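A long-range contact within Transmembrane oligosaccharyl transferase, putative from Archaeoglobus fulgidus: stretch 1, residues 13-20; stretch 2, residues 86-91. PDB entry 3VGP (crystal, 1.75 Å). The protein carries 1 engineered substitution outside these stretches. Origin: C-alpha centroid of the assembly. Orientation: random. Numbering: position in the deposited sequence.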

ATOM      1  N   GLU A  13     -12.625  -3.837   6.300  1.00 27.49           N
ATOM      2  CA  GLU A  13     -14.074  -4.017   6.246  1.00 30.04           C
ATOM      3  C   GLU A  13     -14.749  -2.827   5.567  1.00 28.66           C
ATOM      4  O   GLU A  13     -15.740  -2.987   4.851  1.00 29.56           O
ATOM      5  CB  GLU A  13     -14.641  -4.196   7.658  1.00 33.01           C
ATOM      6  CG  GLU A  13     -16.151  -4.384   7.708  1.00 38.40           C
ATOM      7  CD  GLU A  13     -16.642  -5.459   6.751  1.00 41.96           C
ATOM      8  OE1 GLU A  13     -16.069  -6.572   6.752  1.00 43.05           O
ATOM      9  OE2 GLU A  13     -17.605  -5.192   6.002  1.00 44.99           O
ATOM     10  N   TRP A  14     -14.214  -1.631   5.796  1.00 26.68           N
ATOM     11  CA  TRP A  14     -14.765  -0.426   5.184  1.00 23.11           C
ATOM     12  C   TRP A  14     -14.566  -0.494   3.672  1.00 22.55           C
ATOM     13  O   TRP A  14     -15.445  -0.107   2.897  1.00 21.70           O
ATOM     14  CB  TRP A  14     -14.059   0.819   5.730  1.00 21.28           C
ATOM     15  CG  TRP A  14     -14.598   2.106   5.176  1.00 21.07           C
ATOM     16  CD1 TRP A  14     -15.630   2.850   5.674  1.00 20.76           C
ATOM     17  CD2 TRP A  14     -14.144   2.785   4.000  1.00 19.88           C
ATOM     18  NE1 TRP A  14     -15.849   3.953   4.879  1.00 21.36           N
ATOM     19  CE2 TRP A  14     -14.948   3.936   3.845  1.00 20.34           C
ATOM     20  CE3 TRP A  14     -13.135   2.531   3.061  1.00 20.26           C
ATOM     21  CZ2 TRP A  14     -14.774   4.835   2.785  1.00 21.82           C
ATOM     22  CZ3 TRP A  14     -12.960   3.424   2.009  1.00 20.45           C
ATOM     23  CH2 TRP A  14     -13.778   4.562   1.880  1.00 19.88           C
HETATM   24  N   MSE A  15     -13.403  -0.983   3.250  1.00 22.22           N
HETATM   25  CA  MSE A  15     -13.112  -1.088   1.829  1.00 23.51           C
HETATM   26  C   MSE A  15     -13.915  -2.198   1.168  1.00 24.77           C
HETATM   27  O   MSE A  15     -14.380  -2.043   0.042  1.00 26.70           O
HETATM   28  CB  MSE A  15     -11.618  -1.323   1.604  1.00 23.75           C
HETATM   29  CG  MSE A  15     -10.759  -0.145   2.020  1.00 23.66           C
HETATM   30 SE   MSE A  15      -8.905  -0.401   1.585  1.00 34.04          SE
HETATM   31  CE  MSE A  15      -8.445  -1.580   3.032  1.00 27.34           C
ATOM     32  N   ARG A  16     -14.072  -3.318   1.862  1.00 27.69           N
ATOM     33  CA  ARG A  16     -14.840  -4.429   1.311  1.00 29.45           C
ATOM     34  C   ARG A  16     -16.266  -3.948   1.062  1.00 30.63           C
ATOM     35  O   ARG A  16     -16.852  -4.219   0.016  1.00 31.78           O
ATOM     36  CB  ARG A  16     -14.838  -5.605   2.279  1.00 30.97           C
ATOM     37  N   THR A  17     -16.811  -3.219   2.030  1.00 30.78           N
ATOM     38  CA  THR A  17     -18.163  -2.688   1.925  1.00 31.31           C
ATOM     39  C   THR A  17     -18.263  -1.727   0.747  1.00 30.98           C
ATOM     40  O   THR A  17     -19.242  -1.736   0.003  1.00 30.67           O
ATOM     41  CB  THR A  17     -18.570  -1.963   3.229  1.00 32.87           C
ATOM     42  OG1 THR A  17     -18.619  -2.914   4.302  1.00 35.86           O
ATOM     43  CG2 THR A  17     -19.932  -1.299   3.084  1.00 34.07           C
ATOM     44  N   SER A  18     -17.240  -0.899   0.571  1.00 29.01           N
ATOM     45  CA  SER A  18     -17.228   0.056  -0.529  1.00 31.24           C
ATOM     46  C   SER A  18     -17.109  -0.655  -1.874  1.00 31.72           C
ATOM     47  O   SER A  18     -17.659  -0.201  -2.875  1.00 33.50           O
ATOM     48  CB  SER A  18     -16.066   1.039  -0.361  1.00 29.47           C
ATOM     49  OG  SER A  18     -16.013   1.956  -1.440  1.00 31.99           O
ATOM     50  N   LEU A  19     -16.389  -1.775  -1.889  1.00 32.64           N
ATOM     51  CA  LEU A  19     -16.183  -2.549  -3.112  1.00 32.55           C
ATOM     52  C   LEU A  19     -17.341  -3.492  -3.418  1.00 34.23           C
ATOM     53  O   LEU A  19     -17.596  -3.818  -4.573  1.00 33.18           O
ATOM     54  CB  LEU A  19     -14.885  -3.357  -3.002  1.00 31.74           C
ATOM     55  CG  LEU A  19     -13.596  -2.557  -2.812  1.00 29.90           C
ATOM     56  CD1 LEU A  19     -12.449  -3.485  -2.452  1.00 30.54           C
ATOM     57  CD2 LEU A  19     -13.299  -1.786  -4.085  1.00 27.85           C
ATOM     58  N   GLU A  20     -18.030  -3.937  -2.375  1.00 36.79           N
ATOM     59  CA  GLU A  20     -19.156  -4.862  -2.528  1.00 39.34           C
ATOM     60  C   GLU A  20     -20.251  -4.322  -3.452  1.00 40.09           C
ATOM     61  O   GLU A  20     -20.981  -5.082  -4.082  1.00 39.90           O
ATOM     62  CB  GLU A  20     -19.775  -5.154  -1.160  1.00 41.09           C
ATOM     63  CG  GLU A  20     -20.953  -4.237  -0.834  1.00 43.83           C
ATOM     64  CD  GLU A  20     -21.463  -4.366   0.593  1.00 45.79           C
ATOM     65  OE1 GLU A  20     -21.440  -5.486   1.153  1.00 44.84           O
ATOM     66  OE2 GLU A  20     -21.901  -3.336   1.155  1.00 44.58           O
TER
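Stretch 2, residues 86-91: VRYVVT

When a helix packs against a strand, the two backbones often stay well apart, and the space between them is filled by a few side chains that reach across. The pairing of residues 13-20 with residues 86-91 is a compact example. Stretch 1 is helical, with the usual i to i+4 backbone bonds, such as Ser 18 N to Trp 14 O at 3.0 Å and Leu 19 N to Met 15 O at 2.8 Å. Stretch 2 enters through Val 86 and Arg 87 in a loop or turn and becomes an extended strand over 88-91. The strand runs almost exactly antiparallel to the helix, the N-to-C directions differing by 177°, and the axes come no closer than 11.1 Å. Side chains therefore make the contact, burying 331 Å² in all.

Tyr 88 covers the most surface. Its CA-to-CB bond points toward the helix, and with chi1 in the m well its ring extends between the side chains of Trp 14, Met 15, Ser 18 and Leu 19. The phenol group ends in a hydrogen bond, Ser 18 OG to Tyr 88 OH at 2.6 Å, in which either hydroxyl could be the donor. The serine oxygen lies at the edge of the tyrosine ring, near its plane, so the polar tip is satisfied while the ring remains free for apolar packing. Trp 14 turns its edge toward the face of Tyr 88 in an offset arrangement, with ring centroids 5.6 Å apart and planes at 61°; Trp 14 CZ3 comes within 3.8 Å of Tyr 88 CZ. Leu 19 CD2 adds a looser contact, 4.1 Å from Tyr 88 CE2.

Met 15, a selenomethionine, is the chief contributor from the helix. Met 15 CA is 7.9 Å from Tyr 88 CA, a gap its side chain bridges although its CA-to-CB bond points sideways. Met 15 SE lies 3.7 Å from Tyr 88 CB and 3.6 Å from Val 90 CG2, thus joining two strand residues that both point toward the helix. The intervening Val 89 points away, as the alternation of an extended chain requires.

Arg 87 extends the contact beyond the strand. Its side chain is fully extended, all four chi angles near 180°, and Leu 19 CD2 packs 4.0 Å from Arg 87 CD. Farther out, the guanidinium lays one face over Ser 18 OG, but the 3.5 Å approach of Arg 87 NH2 to Ser 18 OG has too poor an angle for a hydrogen bond.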

ATOM      1  N   VAL A  86      -6.021  -0.752  -9.197  1.00 17.33           N
ATOM      2  CA  VAL A  86      -6.235  -0.524  -7.773  1.00 17.28           C
ATOM      3  C   VAL A  86      -7.074   0.722  -7.513  1.00 16.34           C
ATOM      4  O   VAL A  86      -6.879   1.753  -8.152  1.00 16.99           O
ATOM      5  CB  VAL A  86      -4.874  -0.376  -7.044  1.00 20.22           C
ATOM      6  CG1 VAL A  86      -5.061   0.292  -5.692  1.00 24.44           C
ATOM      7  CG2 VAL A  86      -4.236  -1.746  -6.876  1.00 22.27           C
ATOM      8  N   ARG A  87      -8.016   0.609  -6.579  1.00 16.90           N
ATOM      9  CA  ARG A  87      -8.865   1.738  -6.210  1.00 16.03           C
ATOM     10  C   ARG A  87      -8.362   2.352  -4.912  1.00 17.65           C
ATOM     11  O   ARG A  87      -8.411   3.570  -4.731  1.00 15.79           O
ATOM     12  CB  ARG A  87     -10.313   1.294  -6.011  1.00 18.12           C
ATOM     13  CG  ARG A  87     -11.206   2.418  -5.511  1.00 17.28           C
ATOM     14  CD  ARG A  87     -12.656   1.986  -5.390  1.00 20.96           C
ATOM     15  NE  ARG A  87     -13.500   3.086  -4.936  1.00 21.97           N
ATOM     16  CZ  ARG A  87     -14.800   2.977  -4.690  1.00 23.22           C
ATOM     17  NH1 ARG A  87     -15.484   4.034  -4.276  1.00 21.56           N
ATOM     18  NH2 ARG A  87     -15.416   1.811  -4.859  1.00 24.45           N
ATOM     19  N   TYR A  88      -7.875   1.499  -4.017  1.00 15.44           N
ATOM     20  CA  TYR A  88      -7.375   1.955  -2.727  1.00 14.46           C
ATOM     21  C   TYR A  88      -5.935   1.573  -2.435  1.00 14.12           C
ATOM     22  O   TYR A  88      -5.479   0.477  -2.769  1.00 14.77           O
ATOM     23  CB  TYR A  88      -8.240   1.398  -1.596  1.00 14.38           C
ATOM     24  CG  TYR A  88      -9.682   1.850  -1.622  1.00 13.98           C
ATOM     25  CD1 TYR A  88     -10.009   3.198  -1.512  1.00 13.36           C
ATOM     26  CD2 TYR A  88     -10.717   0.925  -1.743  1.00 17.67           C
ATOM     27  CE1 TYR A  88     -11.339   3.618  -1.519  1.00 15.50           C
ATOM     28  CE2 TYR A  88     -12.054   1.335  -1.754  1.00 17.52           C
ATOM     29  CZ  TYR A  88     -12.351   2.684  -1.642  1.00 17.12           C
ATOM     30  OH  TYR A  88     -13.663   3.106  -1.653  1.00 19.06           O
ATOM     31  N   VAL A  89      -5.230   2.503  -1.800  1.00 15.27           N
ATOM     32  CA  VAL A  89      -3.858   2.295  -1.365  1.00 14.13           C
ATOM     33  C   VAL A  89      -3.927   2.553   0.140  1.00 15.50           C
ATOM     34  O   VAL A  89      -4.491   3.556   0.576  1.00 17.09           O
ATOM     35  CB  VAL A  89      -2.882   3.302  -2.012  1.00 15.85           C
ATOM     36  CG1 VAL A  89      -1.504   3.143  -1.395  1.00 16.78           C
ATOM     37  CG2 VAL A  89      -2.801   3.054  -3.514  1.00 18.26           C
ATOM     38  N   VAL A  90      -3.357   1.657   0.934  1.00 16.10           N
ATOM     39  CA  VAL A  90      -3.426   1.807   2.383  1.00 16.23           C
ATOM     40  C   VAL A  90      -2.052   1.886   3.030  1.00 16.04           C
ATOM     41  O   VAL A  90      -1.167   1.094   2.715  1.00 16.29           O
ATOM     42  CB  VAL A  90      -4.194   0.626   3.013  1.00 18.30           C
ATOM     43  CG1 VAL A  90      -4.442   0.889   4.493  1.00 21.13           C
ATOM     44  CG2 VAL A  90      -5.507   0.414   2.276  1.00 21.87           C
ATOM     45  N   THR A  91      -1.889   2.843   3.939  1.00 15.25           N
ATOM     46  CA  THR A  91      -0.626   3.023   4.652  1.00 15.80           C
ATOM     47  C   THR A  91      -0.881   2.946   6.157  1.00 17.18           C
ATOM     48  O   THR A  91      -2.027   2.883   6.597  1.00 17.19           O
ATOM     49  CB  THR A  91       0.037   4.389   4.322  1.00 15.78           C
ATOM     50  OG1 THR A  91      -0.788   5.464   4.794  1.00 16.89           O
ATOM     51  CG2 THR A  91       0.230   4.534   2.809  1.00 17.10           C
TER